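Long-range contact in beta-galactosidase/beta-glucuronidase (Faecalibacterium prausnitzii L2-6, PDB 6MVF), which binds flavin mononucleotide and, as a family 2 glycoside hydrolase of the human gut microbiome, acts as a beta-glucuronidase: residues 507-519 with 564-576. Sequence-based numbering, arbitrary orientation.
Sequences EEYQALYHEYMAQ and RKDSFYVYQAYWA
With CG anti to the carbonyl carbon and beside the backbone N in both His-514 (chi1 -75°) and Tyr-571, the two side chains cross at about a right angle. This joins His-514 ND1 to Tyr-571 OH in a 2.7 Å hydrogen bond. Each of these atoms meets the other ring at its edge; the tyrosine hydroxyl also bonds Tyr-487 OH. Toward the N-terminal ends, the extended chain of Glu-507 carries OE1 to Asp-566 N (2.9 Å), which it accepts through its anti lone pair. The two carboxylates stack with planes 25° apart, a like-charge pairing probably eased by Arg-587, which forms a salt bridge with Glu-507, by Gly-585 N, bonded to Asp-566, and by a water bridging both acids. A second water accepts from Ser-567 OG and donates to Glu-507 O and Gln-510 OE1, while Gln-510 NE2 bonds Cys-489 O. Midway, Val-570 is a knob in the hole formed by Ala-511, His-514, Glu-515 and Ala-518. At the far end, Ala-518 CB makes a CH-pi contact over the face of Tyr-574, 3.7 Å from its centroid, while Gln-519 OE1 accepts from Tyr-574 OH at 2.7 Å in the carbonyl plane. The segments run nearly parallel, 21° between axes 8.7 Å apart, and pair two helices within the TIM-barrel family region, away from the flavin site. Helix 314-327 packs against Phe-568 and Tyr-571 through Leu-327, helix 466-476 meets Tyr-516 and Met-517, and Tyr-601 of strand 596-602 touches both Ala-511 and Val-570.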
loop_
_atom_site.group_PDB
_atom_site.type_symbol
_atom_site.label_atom_id
_atom_site.label_comp_id
_atom_site.label_asym_id
_atom_site.label_seq_id
_atom_site.Cartn_x
_atom_site.Cartn_y
_atom_site.Cartn_z
ATOM N N GLU A 507 -23.811 -30.910 15.936
ATOM C CA GLU A 507 -23.782 -29.460 16.086
ATOM C C GLU A 507 -24.914 -28.983 16.985
ATOM O O GLU A 507 -24.762 -28.011 17.726
ATOM C CB GLU A 507 -23.869 -28.799 14.700
ATOM C CG GLU A 507 -23.625 -27.303 14.695
ATOM C CD GLU A 507 -23.608 -26.645 13.299
ATOM O OE1 GLU A 507 -23.255 -25.443 13.258
ATOM O OE2 GLU A 507 -23.938 -27.298 12.264
ATOM N N GLU A 508 -26.058 -29.663 16.936
ATOM C CA GLU A 508 -27.191 -29.256 17.748
ATOM C C GLU A 508 -26.908 -29.459 19.231
ATOM O O GLU A 508 -27.321 -28.648 20.060
ATOM C CB GLU A 508 -28.444 -30.036 17.324
ATOM C CG GLU A 508 -29.062 -29.615 15.983
ATOM C CD GLU A 508 -28.213 -30.013 14.758
ATOM O OE1 GLU A 508 -27.508 -31.044 14.843
ATOM O OE2 GLU A 508 -28.243 -29.290 13.717
ATOM N N TYR A 509 -26.204 -30.530 19.594
ATOM C CA TYR A 509 -26.022 -30.780 21.019
ATOM C C TYR A 509 -25.016 -29.811 21.610
ATOM O O TYR A 509 -25.165 -29.375 22.756
ATOM C CB TYR A 509 -25.590 -32.229 21.289
ATOM C CG TYR A 509 -25.452 -32.496 22.771
ATOM C CD1 TYR A 509 -26.572 -32.759 23.562
ATOM C CD2 TYR A 509 -24.213 -32.427 23.392
ATOM C CE1 TYR A 509 -26.445 -32.964 24.931
ATOM C CE2 TYR A 509 -24.076 -32.622 24.753
ATOM C CZ TYR A 509 -25.191 -32.895 25.521
ATOM O OH TYR A 509 -25.032 -33.105 26.874
ATOM N N GLN A 510 -23.991 -29.467 20.840
ATOM C CA GLN A 510 -23.042 -28.476 21.311
ATOM C C GLN A 510 -23.705 -27.121 21.490
ATOM O O GLN A 510 -23.347 -26.379 22.410
ATOM C CB GLN A 510 -21.876 -28.391 20.347
ATOM C CG GLN A 510 -20.696 -27.598 20.859
ATOM C CD GLN A 510 -19.840 -27.043 19.701
ATOM O OE1 GLN A 510 -20.372 -26.678 18.656
ATOM N NE2 GLN A 510 -18.518 -27.004 19.884
ATOM N N ALA A 511 -24.695 -26.796 20.653
ATOM C CA ALA A 511 -25.416 -25.531 20.805
ATOM C C ALA A 511 -26.285 -25.531 22.057
ATOM O O ALA A 511 -26.378 -24.508 22.743
ATOM C CB ALA A 511 -26.264 -25.232 19.564
ATOM N N LEU A 512 -26.919 -26.669 22.376
ATOM C CA LEU A 512 -27.702 -26.784 23.606
ATOM C C LEU A 512 -26.821 -26.628 24.837
ATOM O O LEU A 512 -27.212 -25.980 25.810
ATOM C CB LEU A 512 -28.430 -28.134 23.660
ATOM C CG LEU A 512 -29.637 -28.366 22.756
ATOM C CD1 LEU A 512 -30.075 -29.825 22.832
ATOM C CD2 LEU A 512 -30.789 -27.443 23.124
ATOM N N TYR A 513 -25.645 -27.250 24.823
ATOM C CA TYR A 513 -24.705 -27.111 25.925
ATOM C C TYR A 513 -24.357 -25.640 26.168
ATOM O O TYR A 513 -24.396 -25.157 27.310
ATOM C CB TYR A 513 -23.452 -27.945 25.620
ATOM C CG TYR A 513 -22.325 -27.756 26.602
ATOM C CD1 TYR A 513 -21.429 -26.709 26.456
ATOM C CD2 TYR A 513 -22.166 -28.619 27.689
ATOM C CE1 TYR A 513 -20.407 -26.518 27.363
ATOM C CE2 TYR A 513 -21.142 -28.446 28.603
ATOM C CZ TYR A 513 -20.265 -27.390 28.432
ATOM O OH TYR A 513 -19.237 -27.199 29.310
ATOM N N HIS A 514 -24.036 -24.901 25.094
ATOM C CA HIS A 514 -23.616 -23.511 25.251
ATOM C C HIS A 514 -24.789 -22.557 25.429
ATOM O O HIS A 514 -24.620 -21.498 26.041
ATOM C CB HIS A 514 -22.752 -23.091 24.073
ATOM C CG HIS A 514 -21.369 -23.650 24.125
ATOM N ND1 HIS A 514 -20.491 -23.364 25.149
ATOM C CD2 HIS A 514 -20.714 -24.492 23.293
ATOM C CE1 HIS A 514 -19.348 -23.988 24.934
ATOM N NE2 HIS A 514 -19.457 -24.681 23.814
ATOM N N GLU A 515 -25.975 -22.903 24.925
ATOM C CA GLU A 515 -27.176 -22.163 25.310
ATOM C C GLU A 515 -27.311 -22.101 26.828
ATOM O O GLU A 515 -27.568 -21.032 27.400
ATOM C CB GLU A 515 -28.422 -22.797 24.683
ATOM C CG GLU A 515 -28.616 -22.446 23.207
ATOM C CD GLU A 515 -29.690 -23.294 22.512
ATOM O OE1 GLU A 515 -30.599 -23.843 23.183
ATOM O OE2 GLU A 515 -29.618 -23.412 21.274
ATOM N N TYR A 516 -27.117 -23.240 27.504
ATOM C CA TYR A 516 -27.243 -23.256 28.959
ATOM C C TYR A 516 -26.114 -22.465 29.617
ATOM O O TYR A 516 -26.360 -21.668 30.526
ATOM C CB TYR A 516 -27.286 -24.701 29.474
ATOM C CG TYR A 516 -27.318 -24.842 30.990
ATOM C CD1 TYR A 516 -26.157 -24.685 31.748
ATOM C CD2 TYR A 516 -28.503 -25.148 31.664
ATOM C CE1 TYR A 516 -26.167 -24.812 33.130
ATOM C CE2 TYR A 516 -28.527 -25.298 33.052
ATOM C CZ TYR A 516 -27.347 -25.118 33.778
ATOM O OH TYR A 516 -27.328 -25.240 35.148
ATOM N N MET A 517 -24.871 -22.669 29.175
ATOM C CA MET A 517 -23.732 -22.057 29.859
ATOM C C MET A 517 -23.717 -20.544 29.687
ATOM O O MET A 517 -23.380 -19.814 30.627
ATOM C CB MET A 517 -22.423 -22.655 29.352
ATOM C CG MET A 517 -22.314 -24.143 29.590
ATOM S SD MET A 517 -22.387 -24.562 31.352
ATOM C CE MET A 517 -20.758 -24.038 31.902
ATOM N N ALA A 518 -24.038 -20.058 28.488
ATOM C CA ALA A 518 -24.114 -18.623 28.258
ATOM C C ALA A 518 -25.024 -17.967 29.278
ATOM O O ALA A 518 -24.685 -16.929 29.856
ATOM C CB ALA A 518 -24.620 -18.337 26.837
ATOM N N GLN A 519 -26.192 -18.572 29.508
ATOM C CA GLN A 519 -27.149 -18.040 30.463
ATOM C C GLN A 519 -26.700 -18.290 31.906
ATOM O O GLN A 519 -26.934 -17.449 32.778
ATOM C CB GLN A 519 -28.527 -18.655 30.188
ATOM C CG GLN A 519 -29.625 -18.100 31.069
ATOM C CD GLN A 519 -29.823 -16.631 30.823
ATOM O OE1 GLN A 519 -29.940 -16.208 29.667
ATOM N NE2 GLN A 519 -29.818 -15.827 31.900
ATOM N N ARG A 564 -18.097 -20.683 11.245
ATOM C CA ARG A 564 -18.626 -20.445 12.572
ATOM C C ARG A 564 -19.727 -21.455 12.861
ATOM O O ARG A 564 -20.735 -21.518 12.137
ATOM C CB ARG A 564 -19.161 -19.025 12.660
ATOM C CG ARG A 564 -18.087 -17.963 12.513
ATOM C CD ARG A 564 -18.667 -16.674 11.945
ATOM N NE ARG A 564 -17.677 -15.604 11.916
ATOM C CZ ARG A 564 -16.664 -15.555 11.052
ATOM N NH1 ARG A 564 -16.516 -16.520 10.140
ATOM N NH2 ARG A 564 -15.788 -14.551 11.110
ATOM N N LYS A 565 -19.539 -22.249 13.914
ATOM C CA LYS A 565 -20.568 -23.199 14.275
ATOM C C LYS A 565 -21.748 -22.463 14.902
ATOM O O LYS A 565 -21.682 -21.271 15.210
ATOM C CB LYS A 565 -20.002 -24.254 15.215
ATOM C CG LYS A 565 -18.815 -24.991 14.645
ATOM C CD LYS A 565 -18.280 -25.961 15.654
ATOM C CE LYS A 565 -16.938 -26.465 15.228
ATOM N NZ LYS A 565 -16.350 -27.260 16.340
ATOM N N ASP A 566 -22.855 -23.181 15.084
ATOM C CA ASP A 566 -24.035 -22.530 15.647
ATOM C C ASP A 566 -23.778 -22.068 17.081
ATOM O O ASP A 566 -24.381 -21.088 17.534
ATOM C CB ASP A 566 -25.248 -23.469 15.560
ATOM C CG ASP A 566 -25.846 -23.561 14.123
ATOM O OD1 ASP A 566 -25.493 -22.751 13.213
ATOM O OD2 ASP A 566 -26.687 -24.466 13.913
ATOM N N SER A 567 -22.863 -22.739 17.792
ATOM C CA SER A 567 -22.483 -22.317 19.139
ATOM C C SER A 567 -21.883 -20.928 19.142
ATOM O O SER A 567 -22.007 -20.206 20.138
ATOM C CB SER A 567 -21.466 -23.289 19.743
ATOM O OG SER A 567 -22.087 -24.487 20.138
ATOM N N PHE A 568 -21.172 -20.571 18.068
ATOM C CA PHE A 568 -20.596 -19.241 17.953
ATOM C C PHE A 568 -21.672 -18.165 18.078
ATOM O O PHE A 568 -21.500 -17.186 18.810
ATOM C CB PHE A 568 -19.851 -19.151 16.628
ATOM C CG PHE A 568 -19.429 -17.766 16.242
ATOM C CD1 PHE A 568 -20.326 -16.897 15.608
ATOM C CD2 PHE A 568 -18.119 -17.345 16.466
ATOM C CE1 PHE A 568 -19.927 -15.630 15.252
ATOM C CE2 PHE A 568 -17.708 -16.081 16.094
ATOM C CZ PHE A 568 -18.605 -15.219 15.492
ATOM N N TYR A 569 -22.804 -18.349 17.391
ATOM C CA TYR A 569 -23.855 -17.337 17.356
ATOM C C TYR A 569 -24.673 -17.287 18.636
ATOM O O TYR A 569 -25.294 -16.257 18.912
ATOM C CB TYR A 569 -24.770 -17.576 16.145
ATOM C CG TYR A 569 -24.046 -17.381 14.827
ATOM C CD1 TYR A 569 -23.884 -16.104 14.277
ATOM C CD2 TYR A 569 -23.492 -18.461 14.149
ATOM C CE1 TYR A 569 -23.208 -15.916 13.072
ATOM C CE2 TYR A 569 -22.800 -18.285 12.941
ATOM C CZ TYR A 569 -22.665 -17.014 12.416
ATOM O OH TYR A 569 -21.987 -16.839 11.245
ATOM N N VAL A 570 -24.692 -18.368 19.424
ATOM C CA VAL A 570 -25.193 -18.271 20.792
ATOM C C VAL A 570 -24.439 -17.176 21.546
ATOM O O VAL A 570 -25.035 -16.239 22.088
ATOM C CB VAL A 570 -25.065 -19.622 21.518
ATOM C CG1 VAL A 570 -25.315 -19.434 23.035
ATOM C CG2 VAL A 570 -26.004 -20.675 20.909
ATOM N N TYR A 571 -23.110 -17.287 21.593
ATOM C CA TYR A 571 -22.318 -16.308 22.323
ATOM C C TYR A 571 -22.403 -14.934 21.688
ATOM O O TYR A 571 -22.462 -13.927 22.402
ATOM C CB TYR A 571 -20.872 -16.779 22.426
ATOM C CG TYR A 571 -20.819 -17.870 23.432
ATOM C CD1 TYR A 571 -21.179 -17.625 24.741
ATOM C CD2 TYR A 571 -20.516 -19.158 23.068
ATOM C CE1 TYR A 571 -21.182 -18.617 25.668
ATOM C CE2 TYR A 571 -20.507 -20.168 23.996
ATOM C CZ TYR A 571 -20.835 -19.893 25.297
ATOM O OH TYR A 571 -20.828 -20.899 26.231
ATOM N N GLN A 572 -22.441 -14.867 20.357
ATOM C CA GLN A 572 -22.552 -13.571 19.707
ATOM C C GLN A 572 -23.825 -12.861 20.135
ATOM O O GLN A 572 -23.794 -11.675 20.483
ATOM C CB GLN A 572 -22.506 -13.707 18.191
ATOM C CG GLN A 572 -22.227 -12.372 17.539
ATOM C CD GLN A 572 -22.054 -12.464 16.040
ATOM O OE1 GLN A 572 -22.897 -13.031 15.335
ATOM N NE2 GLN A 572 -20.948 -11.892 15.535
ATOM N N ALA A 573 -24.951 -13.577 20.145
ATOM C CA ALA A 573 -26.191 -12.976 20.640
ATOM C C ALA A 573 -26.100 -12.603 22.129
ATOM O O ALA A 573 -26.687 -11.601 22.553
ATOM C CB ALA A 573 -27.382 -13.915 20.376
ATOM N N TYR A 574 -25.359 -13.367 22.939
ATOM C CA TYR A 574 -25.300 -13.066 24.366
ATOM C C TYR A 574 -24.296 -11.971 24.702
ATOM O O TYR A 574 -24.437 -11.331 25.746
ATOM C CB TYR A 574 -24.955 -14.321 25.167
ATOM C CG TYR A 574 -26.156 -15.094 25.688
ATOM C CD1 TYR A 574 -26.789 -16.074 24.907
ATOM C CD2 TYR A 574 -26.649 -14.858 26.968
ATOM C CE1 TYR A 574 -27.887 -16.784 25.391
ATOM C CE2 TYR A 574 -27.743 -15.549 27.452
ATOM C CZ TYR A 574 -28.353 -16.512 26.665
ATOM O OH TYR A 574 -29.440 -17.185 27.172
ATOM N N TRP A 575 -23.304 -11.733 23.841
ATOM C CA TRP A 575 -22.184 -10.845 24.130
ATOM C C TRP A 575 -22.099 -9.631 23.217
ATOM O O TRP A 575 -21.802 -8.535 23.702
ATOM C CB TRP A 575 -20.860 -11.612 24.017
ATOM C CG TRP A 575 -20.674 -12.720 25.000
ATOM C CD1 TRP A 575 -21.421 -12.980 26.124
ATOM C CD2 TRP A 575 -19.673 -13.745 24.937
ATOM N NE1 TRP A 575 -20.931 -14.097 26.766
ATOM C CE2 TRP A 575 -19.861 -14.582 26.056
ATOM C CE3 TRP A 575 -18.647 -14.037 24.037
ATOM C CZ2 TRP A 575 -19.054 -15.672 26.302
ATOM C CZ3 TRP A 575 -17.856 -15.120 24.280
ATOM C CH2 TRP A 575 -18.067 -15.933 25.404
ATOM N N ALA A 576 -22.309 -9.799 21.909
ATOM C CA ALA A 576 -22.033 -8.730 20.958
ATOM C C ALA A 576 -23.094 -7.648 21.048
ATOM O O ALA A 576 -24.251 -7.901 21.413
ATOM C CB ALA A 576 -21.961 -9.255 19.517
HETATM O O HOH W 1 -22.671 -25.868 17.621
HETATM O O HOH W 2 -26.069 -26.127 11.240
HETATM O O HOH W 3 -29.845 -19.947 26.718
HETATM O O HOH W 4 -22.321 -15.246 29.144
#